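Local coordinates for electron transfer flavoprotein, beta subunit (Thermotoga maritima, PDB 7KOE) that binds flavin-adenine dinucleotide and, as the beta subunit of an electron transfer flavoprotein, probably takes part in electron transfer, at residues Gln20-Thr25 and Ala135-Thr140; Ala157-Ile162 and Asp197-Pro202; Ala52-Ser57 and Ile85-Asp90. All blocks are in the same frame, centred on the assembly; numbering follows the deposited sequence.

How the interactions relate
None of the three contacts has a hydrogen bond between its paired segments, but they sit at different depths. Interaction 3 is the buried one, where apolar side chains join helix 47-63 to the turn after helix 78-85 and no other chain of the assembly touches either segment. Interactions 1 and 2 are partly buried, and the Electron transfer flavoprotein chain lies against both. They reach the same sheet, interaction 1 at strand 13-22 and interaction 2 at strand 154-162, with centres about 18 Å apart. Interaction 2 is again mainly apolar, whereas interaction 1 mixes valine and proline with the Asp137 carboxylate and Thr24, beside FAD. Interactions 2 and 3 touch each other, Leu199 packing on Leu55 of helix 47-63.

Interaction 1 (Gln20-Thr25 and Ala135-Thr140); sequences QVPDTT and AVDGDT. With FAD (flavin-adenine dinucleotide), chain I.
Val21 leads the contact from the end of strand 13-22. Its CB already lies 3.8 Å from Asp137 OD1, and the two methyls straddle that oxygen, CG1 at 3.5 Å and CG2 at 3.3 Å. CG1, anti to the backbone N (chi1 168°), goes on to Val136 CB at 3.8 Å, the two valines crossing at about a right angle; CG2, beside the backbone N, goes on to Ala135 CB at 4.2 Å. The fork of a valine suits this spot, closing round one atom while each arm reaches past it. The Asp137 and Pro22 side chains cross at about a right angle, OD2 being 3.4 Å from Pro22 CD, and the charge on OD1 beside the valine methyls is met by a salt bridge to Lys19. Segment 135-140 follows strand 128-132 and precedes helix 143-150, a strand-to-helix loop of the Rossmann-like alpha/beta fold that here cradles the FAD pyrophosphate. Ala135 N gives a nearly straight hydrogen bond to FAD O1A (3.2 Å, 164°), and Thr140 OG1 donates to FAD O2P. Between them Gly138 takes a positive phi, which favours glycine. Farther along segment 20-25, Thr24 meets Val136 CG1 obliquely, its CG2 at 3.7 Å, and Phe143 of the Electron transfer flavoprotein chain packs on both Thr24 and Asp137.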
loop_
_atom_site.group_PDB
_atom_site.type_symbol
_atom_site.label_atom_id
_atom_site.label_comp_id
_atom_site.label_asym_id
_atom_site.label_seq_id
_atom_site.Cartn_x
_atom_site.Cartn_y
_atom_site.Cartn_z
ATOM N N GLN A 20 -30.507 11.013 -20.272
ATOM C CA GLN A 20 -29.856 11.443 -19.046
ATOM C C GLN A 20 -28.366 11.608 -19.294
ATOM O O GLN A 20 -27.680 10.655 -19.667
ATOM C CB GLN A 20 -30.107 10.442 -17.930
ATOM C CG GLN A 20 -29.853 11.013 -16.565
ATOM C CD GLN A 20 -29.670 9.949 -15.524
ATOM O OE1 GLN A 20 -29.135 8.880 -15.803
ATOM N NE2 GLN A 20 -30.114 10.233 -14.309
ATOM N N VAL A 21 -27.869 12.818 -19.084
ATOM C CA VAL A 21 -26.512 13.201 -19.455
ATOM C C VAL A 21 -25.839 13.706 -18.185
ATOM O O VAL A 21 -26.505 14.355 -17.370
ATOM C CB VAL A 21 -26.548 14.254 -20.578
ATOM C CG1 VAL A 21 -25.206 14.911 -20.808
ATOM C CG2 VAL A 21 -27.043 13.630 -21.859
ATOM N N PRO A 22 -24.567 13.390 -17.937
ATOM C CA PRO A 22 -23.862 14.006 -16.806
ATOM C C PRO A 22 -23.724 15.509 -16.987
ATOM O O PRO A 22 -23.708 16.021 -18.106
ATOM C CB PRO A 22 -22.495 13.318 -16.823
ATOM C CG PRO A 22 -22.717 12.053 -17.554
ATOM C CD PRO A 22 -23.770 12.329 -18.569
ATOM N N ASP A 23 -23.637 16.226 -15.869
ATOM C CA ASP A 23 -23.558 17.676 -15.947
ATOM C C ASP A 23 -22.174 18.092 -16.416
ATOM O O ASP A 23 -21.259 18.272 -15.608
ATOM C CB ASP A 23 -23.884 18.323 -14.604
ATOM C CG ASP A 23 -23.951 19.833 -14.691
ATOM O OD1 ASP A 23 -25.038 20.369 -14.985
ATOM O OD2 ASP A 23 -22.914 20.487 -14.469
ATOM N N THR A 24 -22.026 18.257 -17.729
ATOM C CA THR A 24 -20.728 18.471 -18.352
ATOM C C THR A 24 -20.175 19.869 -18.140
ATOM O O THR A 24 -19.023 20.116 -18.512
ATOM C CB THR A 24 -20.830 18.191 -19.839
ATOM O OG1 THR A 24 -21.889 18.988 -20.374
ATOM C CG2 THR A 24 -21.121 16.724 -20.071
ATOM N N THR A 25 -20.955 20.789 -17.573
ATOM C CA THR A 25 -20.369 22.022 -17.071
ATOM C C THR A 25 -19.449 21.756 -15.891
ATOM O O THR A 25 -18.524 22.536 -15.649
ATOM C CB THR A 25 -21.463 23.007 -16.660
ATOM O OG1 THR A 25 -22.005 22.617 -15.395
ATOM C CG2 THR A 25 -22.573 23.023 -17.685
ATOM N N ALA A 135 -26.717 14.918 -27.577
ATOM C CA ALA A 135 -26.330 14.665 -26.202
ATOM C C ALA A 135 -24.972 15.302 -25.966
ATOM O O ALA A 135 -24.308 15.736 -26.905
ATOM C CB ALA A 135 -26.271 13.171 -25.914
ATOM N N VAL A 136 -24.550 15.372 -24.709
ATOM C CA VAL A 136 -23.244 15.971 -24.480
ATOM C C VAL A 136 -22.187 14.907 -24.201
ATOM O O VAL A 136 -21.018 15.097 -24.561
ATOM C CB VAL A 136 -23.296 17.014 -23.353
ATOM C CG1 VAL A 136 -22.078 17.910 -23.424
ATOM C CG2 VAL A 136 -24.547 17.841 -23.452
ATOM N N ASP A 137 -22.565 13.768 -23.633
ATOM C CA ASP A 137 -21.657 12.632 -23.543
ATOM C C ASP A 137 -21.749 11.839 -24.842
ATOM O O ASP A 137 -22.779 11.220 -25.132
ATOM C CB ASP A 137 -21.983 11.761 -22.330
ATOM C CG ASP A 137 -23.459 11.492 -22.184
ATOM O OD1 ASP A 137 -24.244 12.212 -22.823
ATOM O OD2 ASP A 137 -23.832 10.552 -21.449
ATOM N N GLY A 138 -20.681 11.866 -25.629
ATOM C CA GLY A 138 -20.744 11.302 -26.961
ATOM C C GLY A 138 -21.650 12.121 -27.853
ATOM O O GLY A 138 -22.711 11.657 -28.268
ATOM N N ASP A 139 -21.242 13.352 -28.146
ATOM C CA ASP A 139 -22.066 14.301 -28.889
ATOM C C ASP A 139 -22.084 13.943 -30.376
ATOM O O ASP A 139 -21.468 14.595 -31.221
ATOM C CB ASP A 139 -21.568 15.719 -28.636
ATOM C CG ASP A 139 -20.065 15.850 -28.783
ATOM O OD1 ASP A 139 -19.398 14.826 -29.032
ATOM O OD2 ASP A 139 -19.548 16.978 -28.634
ATOM N N THR A 140 -22.829 12.888 -30.701
ATOM C CA THR A 140 -22.950 12.467 -32.092
ATOM C C THR A 140 -24.130 13.138 -32.778
ATOM O O THR A 140 -23.991 13.678 -33.878
ATOM C CB THR A 140 -23.099 10.948 -32.189
ATOM O OG1 THR A 140 -24.443 10.579 -31.874
ATOM C CG2 THR A 140 -22.168 10.263 -31.230
HETATM P PA FAD I . -27.422 11.925 -29.604
HETATM O O1A FAD I . -26.606 13.043 -30.154
HETATM O O2A FAD I . -27.865 10.841 -30.525
HETATM O O5B FAD I . -28.701 12.521 -28.853
HETATM C C5B FAD I . -29.706 13.177 -29.657
HETATM C C4B FAD I . -31.042 13.074 -28.967
HETATM O O4B FAD I . -31.541 11.719 -29.089
HETATM C C3B FAD I . -31.055 13.334 -27.459
HETATM O O3B FAD I . -31.127 14.722 -27.163
HETATM C C2B FAD I . -32.344 12.614 -27.063
HETATM O O2B FAD I . -33.499 13.364 -27.366
HETATM C C1B FAD I . -32.254 11.361 -27.927
HETATM N N9A FAD I . -31.540 10.284 -27.267
HETATM C C8A FAD I . -30.191 10.077 -27.225
HETATM N N7A FAD I . -29.863 9.014 -26.531
HETATM C C5A FAD I . -31.074 8.499 -26.088
HETATM C C6A FAD I . -31.405 7.381 -25.302
HETATM N N6A FAD I . -30.509 6.542 -24.794
HETATM N N1A FAD I . -32.717 7.167 -25.049
HETATM C C2A FAD I . -33.615 8.017 -25.559
HETATM N N3A FAD I . -33.421 9.095 -26.310
HETATM C C4A FAD I . -32.113 9.280 -26.539
HETATM N N1 FAD I . -22.414 5.968 -30.501
HETATM C C2 FAD I . -22.356 6.073 -31.845
HETATM O O2 FAD I . -23.285 5.683 -32.548
HETATM N N3 FAD I . -21.287 6.611 -32.478
HETATM C C4 FAD I . -20.197 7.079 -31.789
HETATM O O4 FAD I . -19.254 7.557 -32.399
HETATM C C4X FAD I . -20.214 6.986 -30.391
HETATM N N5 FAD I . -19.181 7.427 -29.722
HETATM C C5X FAD I . -19.224 7.321 -28.358
HETATM C C6 FAD I . -18.122 7.785 -27.620
HETATM C C7 FAD I . -18.094 7.709 -26.250
HETATM C C7M FAD I . -16.894 8.215 -25.491
HETATM C C8 FAD I . -19.198 7.155 -25.563
HETATM C C8M FAD I . -19.191 7.063 -24.060
HETATM C C9 FAD I . -20.287 6.699 -26.274
HETATM C C9A FAD I . -20.325 6.770 -27.676
HETATM N N10 FAD I . -21.406 6.316 -28.424
HETATM C C10 FAD I . -21.390 6.404 -29.801
HETATM C "C1'" FAD I . -22.575 5.733 -27.742
HETATM C "C2'" FAD I . -23.849 6.502 -28.034
HETATM O "O2'" FAD I . -23.870 7.702 -27.278
HETATM C "C3'" FAD I . -25.087 5.678 -27.679
HETATM O "O3'" FAD I . -25.311 4.721 -28.705
HETATM C "C4'" FAD I . -26.346 6.525 -27.480
HETATM O "O4'" FAD I . -27.515 5.723 -27.660
HETATM C "C5'" FAD I . -26.406 7.702 -28.425
HETATM O "O5'" FAD I . -26.195 8.930 -27.682
HETATM P P FAD I . -25.458 10.154 -28.401
HETATM O O1P FAD I . -24.313 10.603 -27.558
HETATM O O2P FAD I . -25.184 9.748 -29.808
HETATM O O3P FAD I . -26.610 11.261 -28.398
#

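Interaction 2 (Ala157-Ile162 and Asp197-Pro202); sequences AYVVRI and DELNKP
The peptide group joining Val160 to Arg161 is the flat surface on which Leu199 rests. Leu199 CD1 lies over one face of it, 3.6 Å from Val160 C, and is also near Arg161 N. Leu199 CA comes from the same side of the plane, making a nearly straight CA-H...O contact with Val160 O (3.3 Å, 171° at the hydrogen). Beyond that oxygen stands the carbonyl O of Glu198. Leu199 owes its reach to a CG anti to the backbone N (chi1 -177°): its CB does not point at the strand, yet CD1 arrives between two strand side chains. Val159 runs alongside it with CG1 at 3.9 Å, whereas Ile162 crosses obliquely and offers CG1 at 3.8 Å. A leucine suits this place because its fork serves two layers, CD1 lying between Val159 and Ile162 on the strand and CD2 packing on Leu55 of helix 47-63. Segment 157-162 belongs to strand 154-162, which runs parallel to strand 191-195 and antiparallel to strand 171-177, and the loop leaving strand 191-195 stays beside the end of its parallel neighbour. Val160 and Arg161 both bond through their backbones to Val175, and with their backbone angles they fit a classic beta bulge in strand 154-162 opposite that residue. Val160 CB points away from the loop, but CG1, anti to the backbone N, still meets Glu198 CB at 3.9 Å. The two side chains cross obliquely there, so Glu198 adds the apolar root of its chain to the contact, and the same valine methyl lies 4.1 Å from Glu198 O.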
loop_
_atom_site.group_PDB
_atom_site.type_symbol
_atom_site.label_atom_id
_atom_site.label_comp_id
_atom_site.label_asym_id
_atom_site.label_seq_id
_atom_site.Cartn_x
_atom_site.Cartn_y
_atom_site.Cartn_z
ATOM N N ALA A 157 -34.302 18.713 -38.735
ATOM C CA ALA A 157 -33.244 18.779 -37.745
ATOM C C ALA A 157 -32.779 20.214 -37.563
ATOM O O ALA A 157 -32.993 21.065 -38.425
ATOM C CB ALA A 157 -32.074 17.880 -38.146
ATOM N N TYR A 158 -32.149 20.464 -36.407
ATOM C CA TYR A 158 -31.590 21.767 -36.018
ATOM C C TYR A 158 -32.645 22.871 -36.025
ATOM O O TYR A 158 -32.456 23.936 -36.610
ATOM C CB TYR A 158 -30.394 22.146 -36.895
ATOM C CG TYR A 158 -29.432 21.013 -37.110
ATOM C CD1 TYR A 158 -28.522 20.663 -36.130
ATOM C CD2 TYR A 158 -29.432 20.293 -38.292
ATOM C CE1 TYR A 158 -27.643 19.625 -36.316
ATOM C CE2 TYR A 158 -28.563 19.248 -38.485
ATOM C CZ TYR A 158 -27.666 18.922 -37.495
ATOM O OH TYR A 158 -26.785 17.884 -37.680
ATOM N N VAL A 159 -33.756 22.614 -35.349
ATOM C CA VAL A 159 -34.881 23.541 -35.340
ATOM C C VAL A 159 -34.556 24.729 -34.448
ATOM O O VAL A 159 -34.167 24.563 -33.288
ATOM C CB VAL A 159 -36.152 22.831 -34.867
ATOM C CG1 VAL A 159 -37.333 23.750 -34.971
ATOM C CG2 VAL A 159 -36.366 21.599 -35.680
ATOM N N VAL A 160 -34.705 25.935 -34.995
ATOM C CA VAL A 160 -34.520 27.157 -34.235
ATOM C C VAL A 160 -35.841 27.872 -33.962
ATOM O O VAL A 160 -35.992 28.488 -32.901
ATOM C CB VAL A 160 -33.523 28.090 -34.954
ATOM C CG1 VAL A 160 -33.091 29.246 -34.069
ATOM C CG2 VAL A 160 -32.312 27.313 -35.360
ATOM N N ARG A 161 -36.812 27.787 -34.865
ATOM C CA ARG A 161 -38.108 28.400 -34.632
ATOM C C ARG A 161 -39.207 27.440 -35.052
ATOM O O ARG A 161 -38.989 26.512 -35.831
ATOM C CB ARG A 161 -38.251 29.723 -35.387
ATOM C CG ARG A 161 -37.899 30.943 -34.569
ATOM C CD ARG A 161 -38.269 32.213 -35.308
ATOM N NE ARG A 161 -37.507 32.362 -36.542
ATOM C CZ ARG A 161 -36.308 32.928 -36.614
ATOM N NH1 ARG A 161 -35.729 33.402 -35.520
ATOM N NH2 ARG A 161 -35.685 33.021 -37.781
ATOM N N ILE A 162 -40.396 27.674 -34.511
ATOM C CA ILE A 162 -41.605 26.948 -34.873
ATOM C C ILE A 162 -42.636 28.005 -35.237
ATOM O O ILE A 162 -42.980 28.852 -34.403
ATOM C CB ILE A 162 -42.112 26.056 -33.733
ATOM C CG1 ILE A 162 -41.099 24.962 -33.386
ATOM C CG2 ILE A 162 -43.440 25.451 -34.104
ATOM C CD1 ILE A 162 -41.026 23.833 -34.379
ATOM N N ASP A 197 -30.634 24.542 -28.747
ATOM C CA ASP A 197 -30.784 25.372 -27.559
ATOM C C ASP A 197 -31.542 26.656 -27.848
ATOM O O ASP A 197 -32.157 27.223 -26.941
ATOM C CB ASP A 197 -29.420 25.744 -26.978
ATOM C CG ASP A 197 -28.567 24.542 -26.660
ATOM O OD1 ASP A 197 -27.610 24.280 -27.418
ATOM O OD2 ASP A 197 -28.839 23.864 -25.648
ATOM N N GLU A 198 -31.508 27.133 -29.087
ATOM C CA GLU A 198 -32.003 28.461 -29.410
ATOM C C GLU A 198 -33.495 28.495 -29.692
ATOM O O GLU A 198 -34.005 29.550 -30.080
ATOM C CB GLU A 198 -31.249 29.037 -30.612
ATOM C CG GLU A 198 -29.775 29.315 -30.368
ATOM C CD GLU A 198 -28.889 28.135 -30.712
ATOM O OE1 GLU A 198 -29.409 27.142 -31.261
ATOM O OE2 GLU A 198 -27.674 28.196 -30.431
ATOM N N LEU A 199 -34.206 27.380 -29.516
ATOM C CA LEU A 199 -35.637 27.377 -29.804
ATOM C C LEU A 199 -36.405 28.179 -28.766
ATOM O O LEU A 199 -37.155 29.100 -29.109
ATOM C CB LEU A 199 -36.171 25.951 -29.869
ATOM C CG LEU A 199 -37.656 25.940 -30.234
ATOM C CD1 LEU A 199 -37.828 25.909 -31.723
ATOM C CD2 LEU A 199 -38.384 24.785 -29.610
ATOM N N ASN A 200 -36.224 27.851 -27.495
ATOM C CA ASN A 200 -36.903 28.549 -26.418
ATOM C C ASN A 200 -36.017 28.500 -25.184
ATOM O O ASN A 200 -34.878 28.028 -25.233
ATOM C CB ASN A 200 -38.293 27.943 -26.191
ATOM C CG ASN A 200 -38.281 26.425 -26.153
ATOM O OD1 ASN A 200 -37.255 25.799 -25.910
ATOM N ND2 ASN A 200 -39.425 25.828 -26.449
ATOM N N LYS A 201 -36.535 29.013 -24.078
ATOM C CA LYS A 201 -35.915 28.833 -22.786
ATOM C C LYS A 201 -36.874 28.055 -21.902
ATOM O O LYS A 201 -38.057 28.415 -21.821
ATOM C CB LYS A 201 -35.557 30.176 -22.146
ATOM C CG LYS A 201 -34.429 30.889 -22.873
ATOM C CD LYS A 201 -33.929 32.099 -22.113
ATOM C CE LYS A 201 -34.891 33.263 -22.221
ATOM N NZ LYS A 201 -34.332 34.478 -21.571
ATOM N N PRO A 202 -36.427 26.974 -21.266
ATOM C CA PRO A 202 -37.354 26.099 -20.544
ATOM C C PRO A 202 -37.919 26.766 -19.304
ATOM O O PRO A 202 -37.265 27.581 -18.650
ATOM C CB PRO A 202 -36.490 24.888 -20.179
ATOM C CG PRO A 202 -35.321 24.962 -21.097
ATOM C CD PRO A 202 -35.070 26.414 -21.297
#

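Interaction 3 (Ala52-Ser57 and Ile85-Asp90)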
loop_
_atom_site.group_PDB
_atom_site.type_symbol
_atom_site.label_atom_id
_atom_site.label_comp_id
_atom_site.label_asym_id
_atom_site.label_seq_id
_atom_site.Cartn_x
_atom_site.Cartn_y
_atom_site.Cartn_z
ATOM N N ALA A 52 -36.615 20.656 -25.969
ATOM C CA ALA A 52 -37.593 19.774 -26.592
ATOM C C ALA A 52 -38.765 19.510 -25.660
ATOM O O ALA A 52 -39.907 19.392 -26.112
ATOM C CB ALA A 52 -36.931 18.463 -27.001
ATOM N N LEU A 53 -38.499 19.408 -24.356
ATOM C CA LEU A 53 -39.573 19.201 -23.393
ATOM C C LEU A 53 -40.403 20.457 -23.201
ATOM O O LEU A 53 -41.610 20.368 -22.959
ATOM C CB LEU A 53 -39.003 18.751 -22.052
ATOM C CG LEU A 53 -38.367 17.372 -22.005
ATOM C CD1 LEU A 53 -37.527 17.232 -20.763
ATOM C CD2 LEU A 53 -39.426 16.323 -22.046
ATOM N N GLU A 54 -39.778 21.629 -23.289
ATOM C CA GLU A 54 -40.521 22.872 -23.135
ATOM C C GLU A 54 -41.393 23.139 -24.354
ATOM O O GLU A 54 -42.515 23.639 -24.222
ATOM C CB GLU A 54 -39.548 24.022 -22.867
ATOM C CG GLU A 54 -40.048 25.425 -23.177
ATOM C CD GLU A 54 -41.209 25.861 -22.307
ATOM O OE1 GLU A 54 -41.326 25.374 -21.166
ATOM O OE2 GLU A 54 -42.007 26.705 -22.765
ATOM N N LEU A 55 -40.907 22.773 -25.546
ATOM C CA LEU A 55 -41.733 22.852 -26.746
ATOM C C LEU A 55 -42.901 21.881 -26.675
ATOM O O LEU A 55 -44.012 22.198 -27.114
ATOM C CB LEU A 55 -40.885 22.569 -27.984
ATOM C CG LEU A 55 -41.617 22.470 -29.321
ATOM C CD1 LEU A 55 -42.158 23.823 -29.728
ATOM C CD2 LEU A 55 -40.710 21.908 -30.389
ATOM N N ALA A 56 -42.670 20.702 -26.101
ATOM C CA ALA A 56 -43.736 19.721 -25.952
ATOM C C ALA A 56 -44.777 20.175 -24.940
ATOM O O ALA A 56 -45.969 19.891 -25.100
ATOM C CB ALA A 56 -43.144 18.386 -25.535
ATOM N N SER A 57 -44.348 20.874 -23.891
ATOM C CA SER A 57 -45.307 21.429 -22.946
ATOM C C SER A 57 -46.043 22.617 -23.541
ATOM O O SER A 57 -47.185 22.889 -23.159
ATOM C CB SER A 57 -44.601 21.832 -21.658
ATOM O OG SER A 57 -43.676 22.871 -21.903
ATOM N N ILE A 85 -41.592 15.024 -16.385
ATOM C CA ILE A 85 -42.995 15.157 -16.015
ATOM C C ILE A 85 -43.239 16.481 -15.299
ATOM O O ILE A 85 -44.368 16.986 -15.288
ATOM C CB ILE A 85 -43.406 13.927 -15.179
ATOM C CG1 ILE A 85 -43.054 12.654 -15.934
ATOM C CG2 ILE A 85 -44.894 13.872 -14.916
ATOM C CD1 ILE A 85 -43.737 12.536 -17.274
ATOM N N ALA A 86 -42.186 17.094 -14.750
ATOM C CA ALA A 86 -42.299 18.413 -14.140
ATOM C C ALA A 86 -42.644 19.500 -15.149
ATOM O O ALA A 86 -43.159 20.549 -14.756
ATOM C CB ALA A 86 -41.000 18.771 -13.425
ATOM N N PHE A 87 -42.390 19.269 -16.437
ATOM C CA PHE A 87 -42.800 20.195 -17.482
ATOM C C PHE A 87 -44.301 20.189 -17.725
ATOM O O PHE A 87 -44.801 21.090 -18.402
ATOM C CB PHE A 87 -42.081 19.860 -18.784
ATOM C CG PHE A 87 -40.682 20.372 -18.849
ATOM C CD1 PHE A 87 -40.420 21.635 -19.340
ATOM C CD2 PHE A 87 -39.627 19.590 -18.426
ATOM C CE1 PHE A 87 -39.130 22.109 -19.405
ATOM C CE2 PHE A 87 -38.336 20.059 -18.488
ATOM C CZ PHE A 87 -38.088 21.320 -18.979
ATOM N N GLY A 88 -45.023 19.215 -17.202
ATOM C CA GLY A 88 -46.442 19.098 -17.419
ATOM C C GLY A 88 -46.846 17.976 -18.336
ATOM O O GLY A 88 -47.992 17.963 -18.795
ATOM N N LEU A 89 -45.956 17.033 -18.604
ATOM C CA LEU A 89 -46.179 15.998 -19.594
ATOM C C LEU A 89 -47.087 14.911 -19.031
ATOM O O LEU A 89 -47.288 14.803 -17.821
ATOM C CB LEU A 89 -44.846 15.401 -20.033
ATOM C CG LEU A 89 -44.139 16.009 -21.242
ATOM C CD1 LEU A 89 -43.782 17.472 -21.085
ATOM C CD2 LEU A 89 -42.904 15.209 -21.518
ATOM N N ASP A 90 -47.642 14.097 -19.929
ATOM C CA ASP A 90 -48.572 13.064 -19.488
ATOM C C ASP A 90 -47.849 11.864 -18.895
ATOM O O ASP A 90 -48.001 11.560 -17.709
ATOM C CB ASP A 90 -49.473 12.620 -20.641
ATOM C CG ASP A 90 -50.644 13.549 -20.849
ATOM O OD1 ASP A 90 -51.107 14.146 -19.856
ATOM O OD2 ASP A 90 -51.111 13.677 -21.996
#
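Leu53 and Phe87 cross at about a right angle, the leucine standing on the phenylalanine ring. Leu53 CB sits over the centre of one ring face, 3.8 Å from the centroid and only 11° off the normal, a CH-pi contact. With its CG beside the backbone N (chi1 -68°), Leu53 sends its two methyls to different partners: CD1 touches Phe87 CE2 at 3.7 Å, and CD2 meets Leu89 CD2 at 3.7 Å, those two leucines again crossing at about a right angle. The fork of a leucine thus fits between a flat neighbour and a branched one. The ring also runs up to the next residue of the helix, CE1 being 4.0 Å from Glu54 CB. Glu54 lends this apolar stem to the contact while its carboxylate is salt-bridged to Arg203. Ser57 is small enough to bring CB beside Phe87 O, and its OG turns back to donate a hydrogen bond to Glu54 O (2.7 Å), from above the carbonyl plane. An alanine in place of Phe87 would remove the ring and probably leave Leu53 CB and CD1 poorly packed, loosening the turn against the helix. That turn is type I, from Ile85 to Gly88, closed by Gly88 N to Ile85 O; Gly88 then takes a positive phi (108°) suited to glycine. Such a join between helix 78-85 and strand 91-95, pressed against helix 47-63 where that helix also covers strands 13-22 and 128-132, belongs to the layered alpha/beta architecture of the Rossmann-like domain, with FAD-binding Asp49 one helical turn before Leu53.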